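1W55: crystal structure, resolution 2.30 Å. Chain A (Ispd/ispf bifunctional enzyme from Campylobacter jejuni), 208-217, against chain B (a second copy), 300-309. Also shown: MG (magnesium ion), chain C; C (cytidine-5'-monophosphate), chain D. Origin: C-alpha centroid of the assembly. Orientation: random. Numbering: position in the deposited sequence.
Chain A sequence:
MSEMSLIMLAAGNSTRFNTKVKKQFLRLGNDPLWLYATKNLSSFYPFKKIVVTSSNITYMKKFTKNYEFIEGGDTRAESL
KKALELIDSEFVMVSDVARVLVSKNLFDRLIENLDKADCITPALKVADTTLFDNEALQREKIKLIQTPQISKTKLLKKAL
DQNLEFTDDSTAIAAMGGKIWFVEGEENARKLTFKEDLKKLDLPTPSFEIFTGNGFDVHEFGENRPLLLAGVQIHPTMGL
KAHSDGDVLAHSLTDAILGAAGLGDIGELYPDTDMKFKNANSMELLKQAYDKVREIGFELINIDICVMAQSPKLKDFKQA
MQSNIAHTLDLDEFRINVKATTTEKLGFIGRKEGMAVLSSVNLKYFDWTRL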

ATOM      1  N   PHE A 208       7.277 -15.126 -11.474  1.00 32.41           N
ATOM      2  CA  PHE A 208       8.154 -14.579 -12.504  1.00 33.89           C
ATOM      3  C   PHE A 208       9.141 -15.592 -13.045  1.00 32.20           C
ATOM      4  O   PHE A 208      10.041 -15.216 -13.780  1.00 32.60           O
ATOM      5  CB  PHE A 208       8.886 -13.318 -12.007  1.00 35.40           C
ATOM      6  CG  PHE A 208       7.960 -12.145 -11.724  1.00 45.20           C
ATOM      7  CD1 PHE A 208       8.016 -11.471 -10.503  1.00 56.30           C
ATOM      8  CD2 PHE A 208       7.013 -11.732 -12.667  1.00 48.30           C
ATOM      9  CE1 PHE A 208       7.146 -10.392 -10.232  1.00 60.04           C
ATOM     10  CE2 PHE A 208       6.144 -10.662 -12.401  1.00 53.24           C
ATOM     11  CZ  PHE A 208       6.216  -9.994 -11.185  1.00 55.90           C
ATOM     12  N   GLU A 209       8.967 -16.872 -12.710  1.00 30.29           N
ATOM     13  CA  GLU A 209       9.896 -17.903 -13.195  1.00 30.57           C
ATOM     14  C   GLU A 209       9.965 -17.935 -14.705  1.00 29.25           C
ATOM     15  O   GLU A 209       8.952 -17.755 -15.411  1.00 30.34           O
ATOM     16  CB  GLU A 209       9.586 -19.306 -12.635  1.00 30.70           C
ATOM     17  CG  GLU A 209       9.827 -19.426 -11.140  1.00 34.73           C
ATOM     18  CD  GLU A 209       9.862 -20.863 -10.616  1.00 42.12           C
ATOM     19  OE1 GLU A 209      10.517 -21.105  -9.570  1.00 43.60           O
ATOM     20  OE2 GLU A 209       9.228 -21.747 -11.214  1.00 37.41           O
ATOM     21  N   ILE A 210      11.175 -18.139 -15.197  1.00 26.78           N
ATOM     22  CA  ILE A 210      11.409 -18.205 -16.627  1.00 27.23           C
ATOM     23  C   ILE A 210      12.121 -19.521 -16.967  1.00 27.43           C
ATOM     24  O   ILE A 210      13.097 -19.887 -16.310  1.00 25.74           O
ATOM     25  CB  ILE A 210      12.188 -16.946 -17.121  1.00 26.59           C
ATOM     26  CG1 ILE A 210      11.316 -15.697 -16.931  1.00 26.64           C
ATOM     27  CG2 ILE A 210      12.614 -17.091 -18.582  1.00 21.20           C
ATOM     28  CD1 ILE A 210      12.015 -14.368 -17.263  1.00 25.77           C
ATOM     29  N   PHE A 211      11.611 -20.221 -17.984  1.00 26.89           N
ATOM     30  CA  PHE A 211      12.103 -21.547 -18.348  1.00 27.40           C
ATOM     31  C   PHE A 211      12.934 -21.525 -19.618  1.00 27.85           C
ATOM     32  O   PHE A 211      12.525 -20.924 -20.625  1.00 27.08           O
ATOM     33  CB  PHE A 211      10.925 -22.509 -18.527  1.00 27.71           C
ATOM     34  CG  PHE A 211      10.189 -22.795 -17.261  1.00 26.49           C
ATOM     35  CD1 PHE A 211       9.499 -21.784 -16.597  1.00 26.99           C
ATOM     36  CD2 PHE A 211      10.171 -24.083 -16.736  1.00 25.63           C
ATOM     37  CE1 PHE A 211       8.820 -22.046 -15.422  1.00 30.96           C
ATOM     38  CE2 PHE A 211       9.493 -24.356 -15.563  1.00 30.49           C
ATOM     39  CZ  PHE A 211       8.824 -23.338 -14.898  1.00 32.28           C
ATOM     40  N   THR A 212      14.087 -22.188 -19.570  1.00 27.94           N
ATOM     41  CA  THR A 212      14.999 -22.252 -20.709  1.00 31.22           C
ATOM     42  C   THR A 212      14.739 -23.500 -21.538  1.00 30.43           C
ATOM     43  O   THR A 212      14.458 -24.557 -20.983  1.00 29.29           O
ATOM     44  CB  THR A 212      16.502 -22.266 -20.255  1.00 33.15           C
ATOM     45  OG1 THR A 212      17.334 -22.463 -21.407  1.00 37.55           O
ATOM     46  CG2 THR A 212      16.846 -23.520 -19.421  1.00 30.74           C
ATOM     47  N   GLY A 213      14.858 -23.369 -22.857  1.00 29.70           N
ATOM     48  CA  GLY A 213      14.803 -24.509 -23.760  1.00 27.09           C
ATOM     49  C   GLY A 213      15.969 -24.491 -24.736  1.00 28.40           C
ATOM     50  O   GLY A 213      16.404 -23.426 -25.181  1.00 29.10           O
ATOM     51  N   ASN A 214      16.498 -25.669 -25.053  1.00 29.37           N
ATOM     52  CA  ASN A 214      17.490 -25.786 -26.117  1.00 30.80           C
ATOM     53  C   ASN A 214      16.987 -26.717 -27.217  1.00 31.13           C
ATOM     54  O   ASN A 214      16.128 -27.551 -26.986  1.00 31.09           O
ATOM     55  CB  ASN A 214      18.877 -26.204 -25.576  1.00 30.04           C
ATOM     56  CG  ASN A 214      18.907 -27.613 -25.004  1.00 34.60           C
ATOM     57  OD1 ASN A 214      18.565 -28.576 -25.678  1.00 40.56           O
ATOM     58  ND2 ASN A 214      19.355 -27.738 -23.761  1.00 39.08           N
ATOM     59  N   GLY A 215      17.512 -26.548 -28.417  1.00 30.65           N
ATOM     60  CA  GLY A 215      17.142 -27.372 -29.537  1.00 31.89           C
ATOM     61  C   GLY A 215      18.375 -27.519 -30.386  1.00 33.61           C
ATOM     62  O   GLY A 215      19.110 -26.553 -30.626  1.00 33.53           O
ATOM     63  N   PHE A 216      18.629 -28.745 -30.809  1.00 33.54           N
ATOM     64  CA  PHE A 216      19.729 -29.005 -31.716  1.00 35.23           C
ATOM     65  C   PHE A 216      19.266 -30.052 -32.702  1.00 35.45           C
ATOM     66  O   PHE A 216      18.667 -31.062 -32.319  1.00 37.69           O
ATOM     67  CB  PHE A 216      20.982 -29.469 -30.968  1.00 34.16           C
ATOM     68  CG  PHE A 216      22.181 -29.644 -31.862  1.00 36.03           C
ATOM     69  CD1 PHE A 216      22.936 -28.533 -32.266  1.00 36.25           C
ATOM     70  CD2 PHE A 216      22.547 -30.916 -32.319  1.00 30.80           C
ATOM     71  CE1 PHE A 216      24.046 -28.689 -33.108  1.00 37.15           C
ATOM     72  CE2 PHE A 216      23.656 -31.089 -33.141  1.00 33.12           C
ATOM     73  CZ  PHE A 216      24.405 -29.978 -33.551  1.00 34.48           C
ATOM     74  N   ASP A 217      19.526 -29.786 -33.972  1.00 34.52           N
ATOM     75  CA  ASP A 217      19.139 -30.683 -35.037  1.00 33.76           C
ATOM     76  C   ASP A 217      20.128 -30.634 -36.188  1.00 33.30           C
ATOM     77  O   ASP A 217      20.763 -29.605 -36.438  1.00 31.64           O
ATOM     78  CB  ASP A 217      17.739 -30.349 -35.536  1.00 34.87           C
ATOM     79  CG  ASP A 217      17.009 -31.571 -36.073  1.00 36.83           C
ATOM     80  OD1 ASP A 217      17.544 -32.709 -35.988  1.00 33.68           O
ATOM     81  OD2 ASP A 217      15.893 -31.479 -36.604  1.00 35.37           O
TER
HETATM   82 MG    MG C1371      16.960 -34.794 -35.580  1.00 38.47          MG
HETATM   83  OP3   C D1372      15.719 -36.302 -35.749  1.00 51.87           O
HETATM   84  P     C D1372      16.059 -37.757 -35.861  1.00 39.42           P
HETATM   85  OP1   C D1372      17.494 -38.060 -35.572  1.00 41.77           O
HETATM   86  OP2   C D1372      15.578 -38.342 -37.158  1.00 50.36           O
HETATM   87  O5'   C D1372      15.228 -38.470 -34.693  1.00 38.90           O
HETATM   88  C5'   C D1372      13.807 -38.492 -34.692  1.00 29.99           C
HETATM   89  C4'   C D1372      13.291 -38.675 -33.266  1.00 34.91           C
HETATM   90  O4'   C D1372      13.777 -39.888 -32.668  1.00 33.97           O
HETATM   91  C3'   C D1372      13.708 -37.577 -32.288  1.00 35.38           C
HETATM   92  O3'   C D1372      12.834 -36.452 -32.330  1.00 36.80           O
HETATM   93  C2'   C D1372      13.649 -38.280 -30.942  1.00 34.64           C
HETATM   94  O2'   C D1372      12.297 -38.331 -30.496  1.00 36.46           O
HETATM   95  C1'   C D1372      13.992 -39.719 -31.256  1.00 33.45           C
HETATM   96  N1    C D1372      15.356 -40.181 -30.900  1.00 35.14           N
HETATM   97  C2    C D1372      15.569 -40.942 -29.730  1.00 32.90           C
HETATM   98  O2    C D1372      14.610 -41.183 -28.966  1.00 39.95           O
HETATM   99  N3    C D1372      16.806 -41.409 -29.416  1.00 34.29           N
HETATM  100  C4    C D1372      17.863 -41.148 -30.221  1.00 33.80           C
HETATM  101  N4    C D1372      19.106 -41.613 -29.914  1.00 30.84           N
HETATM  102  C5    C D1372      17.678 -40.390 -31.370  1.00 33.65           C
HETATM  103  C6    C D1372      16.406 -39.922 -31.701  1.00 33.94           C
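Chain B 300-309: LINIDICVMA

Both stretches are largely extended, apart from Phe A208 (phi/psi -93/11) and Ile B301 (-97/-50). Chain B is strand from Leu B300 to Met B308; chain A runs as strand through Asp A217. The strand axes point the same way, 5° from parallel, and approach to 6.3 Å. Register follows from the nearest CA pairs: Phe A211 CA to Asn B302 CA, 6.0 Å, and Gly A213 CA to Asp B304 CA, 5.7 Å.

No backbone-to-backbone hydrogen bond joins the two strands; side chains bridge them instead. Asn B302, CB toward chain A, uses both ends of its amide: Thr A212 N donates to Asn B302 OD1 (3.1 Å, 163°), and Asn B302 ND2 donates to Thr A212 O (2.8 Å, 155°). Two residues on, Asn A214 N donates to Asp B304 OD2 (3.0 Å, 159°), while Asn A214 ND2 makes a weak bond to Asp B304 O (2.9 Å, 121°).

Apolar contacts flank this polar centre. Ile B301 CG2 lies 3.9 Å from the centroid of the Phe A211 ring, only 6° off its normal, a CH-pi contact over the face. Further along, Phe A216 CB meets Cys B306 SG at 4.2 Å, and Phe A216 CE2 meets Met B308 CE at 3.7 Å. Beyond the strand, Ala B309 O accepts from N4 of the cytidine monophosphate at 3.0 Å.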

ATOM      1  N   LEU B 300      17.153 -24.296  -8.702  1.00 30.67           N
ATOM      2  CA  LEU B 300      16.813 -24.611 -10.082  1.00 31.95           C
ATOM      3  C   LEU B 300      15.373 -24.245 -10.446  1.00 31.36           C
ATOM      4  O   LEU B 300      14.453 -24.459  -9.665  1.00 31.55           O
ATOM      5  CB  LEU B 300      17.067 -26.095 -10.377  1.00 31.08           C
ATOM      6  CG  LEU B 300      18.503 -26.505 -10.747  1.00 32.09           C
ATOM      7  CD1 LEU B 300      18.683 -28.008 -10.571  1.00 26.75           C
ATOM      8  CD2 LEU B 300      18.876 -26.095 -12.171  1.00 30.78           C
ATOM      9  N   ILE B 301      15.191 -23.697 -11.641  1.00 30.05           N
ATOM     10  CA  ILE B 301      13.849 -23.507 -12.175  1.00 29.53           C
ATOM     11  C   ILE B 301      13.539 -24.663 -13.101  1.00 29.03           C
ATOM     12  O   ILE B 301      12.491 -25.294 -12.968  1.00 29.94           O
ATOM     13  CB  ILE B 301      13.697 -22.149 -12.919  1.00 30.18           C
ATOM     14  CG1 ILE B 301      13.707 -20.982 -11.920  1.00 29.14           C
ATOM     15  CG2 ILE B 301      12.415 -22.142 -13.749  1.00 26.73           C
ATOM     16  CD1 ILE B 301      13.757 -19.611 -12.577  1.00 25.84           C
ATOM     17  N   ASN B 302      14.441 -24.963 -14.035  1.00 27.01           N
ATOM     18  CA  ASN B 302      14.169 -26.054 -14.971  1.00 27.10           C
ATOM     19  C   ASN B 302      15.419 -26.555 -15.646  1.00 28.53           C
ATOM     20  O   ASN B 302      16.456 -25.896 -15.594  1.00 29.12           O
ATOM     21  CB  ASN B 302      13.123 -25.650 -16.024  1.00 27.27           C
ATOM     22  CG  ASN B 302      13.720 -24.815 -17.164  1.00 27.39           C
ATOM     23  OD1 ASN B 302      14.253 -23.733 -16.937  1.00 27.80           O
ATOM     24  ND2 ASN B 302      13.639 -25.330 -18.387  1.00 25.69           N
ATOM     25  N   ILE B 303      15.296 -27.725 -16.275  1.00 28.86           N
ATOM     26  CA  ILE B 303      16.376 -28.385 -16.976  1.00 28.76           C
ATOM     27  C   ILE B 303      15.872 -28.819 -18.347  1.00 29.79           C
ATOM     28  O   ILE B 303      14.790 -29.405 -18.462  1.00 28.01           O
ATOM     29  CB  ILE B 303      16.835 -29.621 -16.185  1.00 29.67           C
ATOM     30  CG1 ILE B 303      17.620 -29.199 -14.943  1.00 29.47           C
ATOM     31  CG2 ILE B 303      17.671 -30.585 -17.062  1.00 29.21           C
ATOM     32  CD1 ILE B 303      17.532 -30.216 -13.817  1.00 27.06           C
ATOM     33  N   ASP B 304      16.645 -28.509 -19.385  1.00 28.46           N
ATOM     34  CA  ASP B 304      16.357 -29.052 -20.714  1.00 29.06           C
ATOM     35  C   ASP B 304      17.621 -29.618 -21.326  1.00 28.02           C
ATOM     36  O   ASP B 304      18.709 -29.027 -21.222  1.00 29.22           O
ATOM     37  CB  ASP B 304      15.711 -28.015 -21.638  1.00 28.74           C
ATOM     38  CG  ASP B 304      15.127 -28.642 -22.889  1.00 31.99           C
ATOM     39  OD1 ASP B 304      14.718 -29.833 -22.854  1.00 35.66           O
ATOM     40  OD2 ASP B 304      15.042 -28.029 -23.968  1.00 33.36           O
ATOM     41  N   ILE B 305      17.467 -30.778 -21.950  1.00 29.92           N
ATOM     42  CA  ILE B 305      18.598 -31.600 -22.376  1.00 30.02           C
ATOM     43  C   ILE B 305      18.410 -32.051 -23.804  1.00 31.57           C
ATOM     44  O   ILE B 305      17.292 -32.341 -24.230  1.00 32.81           O
ATOM     45  CB  ILE B 305      18.777 -32.814 -21.414  1.00 30.98           C
ATOM     46  CG1 ILE B 305      19.282 -32.316 -20.041  1.00 30.14           C
ATOM     47  CG2 ILE B 305      19.771 -33.846 -21.983  1.00 28.41           C
ATOM     48  CD1 ILE B 305      19.232 -33.358 -18.928  1.00 29.90           C
ATOM     49  N   CYS B 306      19.505 -32.072 -24.553  1.00 31.55           N
ATOM     50  CA  CYS B 306      19.524 -32.695 -25.851  1.00 32.71           C
ATOM     51  C   CYS B 306      20.639 -33.730 -25.931  1.00 32.76           C
ATOM     52  O   CYS B 306      21.820 -33.403 -25.795  1.00 32.05           O
ATOM     53  CB  CYS B 306      19.665 -31.670 -26.977  1.00 33.17           C
ATOM     54  SG  CYS B 306      19.443 -32.497 -28.579  1.00 41.94           S
ATOM     55  N   VAL B 307      20.242 -34.988 -26.113  1.00 33.49           N
ATOM     56  CA  VAL B 307      21.185 -36.078 -26.271  1.00 33.46           C
ATOM     57  C   VAL B 307      21.389 -36.240 -27.766  1.00 34.68           C
ATOM     58  O   VAL B 307      20.424 -36.354 -28.526  1.00 35.08           O
ATOM     59  CB  VAL B 307      20.656 -37.415 -25.686  1.00 34.04           C
ATOM     60  CG1 VAL B 307      21.671 -38.541 -25.916  1.00 31.00           C
ATOM     61  CG2 VAL B 307      20.308 -37.290 -24.193  1.00 30.67           C
ATOM     62  N   MET B 308      22.646 -36.232 -28.188  1.00 35.44           N
ATOM     63  CA  MET B 308      22.972 -36.467 -29.582  1.00 36.86           C
ATOM     64  C   MET B 308      23.584 -37.857 -29.695  1.00 37.01           C
ATOM     65  O   MET B 308      24.695 -38.119 -29.221  1.00 36.73           O
ATOM     66  CB  MET B 308      23.888 -35.366 -30.108  1.00 36.87           C
ATOM     67  CG  MET B 308      23.291 -33.955 -29.893  1.00 42.27           C
ATOM     68  SD  MET B 308      24.494 -32.629 -29.530  1.00 54.20           S
ATOM     69  CE  MET B 308      25.691 -32.966 -30.618  1.00 47.66           C
ATOM     70  N   ALA B 309      22.815 -38.760 -30.287  1.00 36.01           N
ATOM     71  CA  ALA B 309      23.221 -40.155 -30.397  1.00 35.78           C
ATOM     72  C   ALA B 309      22.532 -40.832 -31.574  1.00 35.60           C
ATOM     73  O   ALA B 309      21.302 -40.761 -31.720  1.00 36.48           O
ATOM     74  CB  ALA B 309      22.917 -40.903 -29.106  1.00 34.75           C
TER
HETATM   75  O   HOH W   1      11.492 -23.301  -8.218  1.00 59.25           O
HETATM   76  O   HOH W   2      15.286 -34.053 -36.775  1.00 46.04           O
HETATM   77  O   HOH W   3      15.775 -34.139 -34.066  1.00 32.70           O
HETATM   78  O   HOH W   4      18.433 -35.374 -37.034  1.00 46.63           O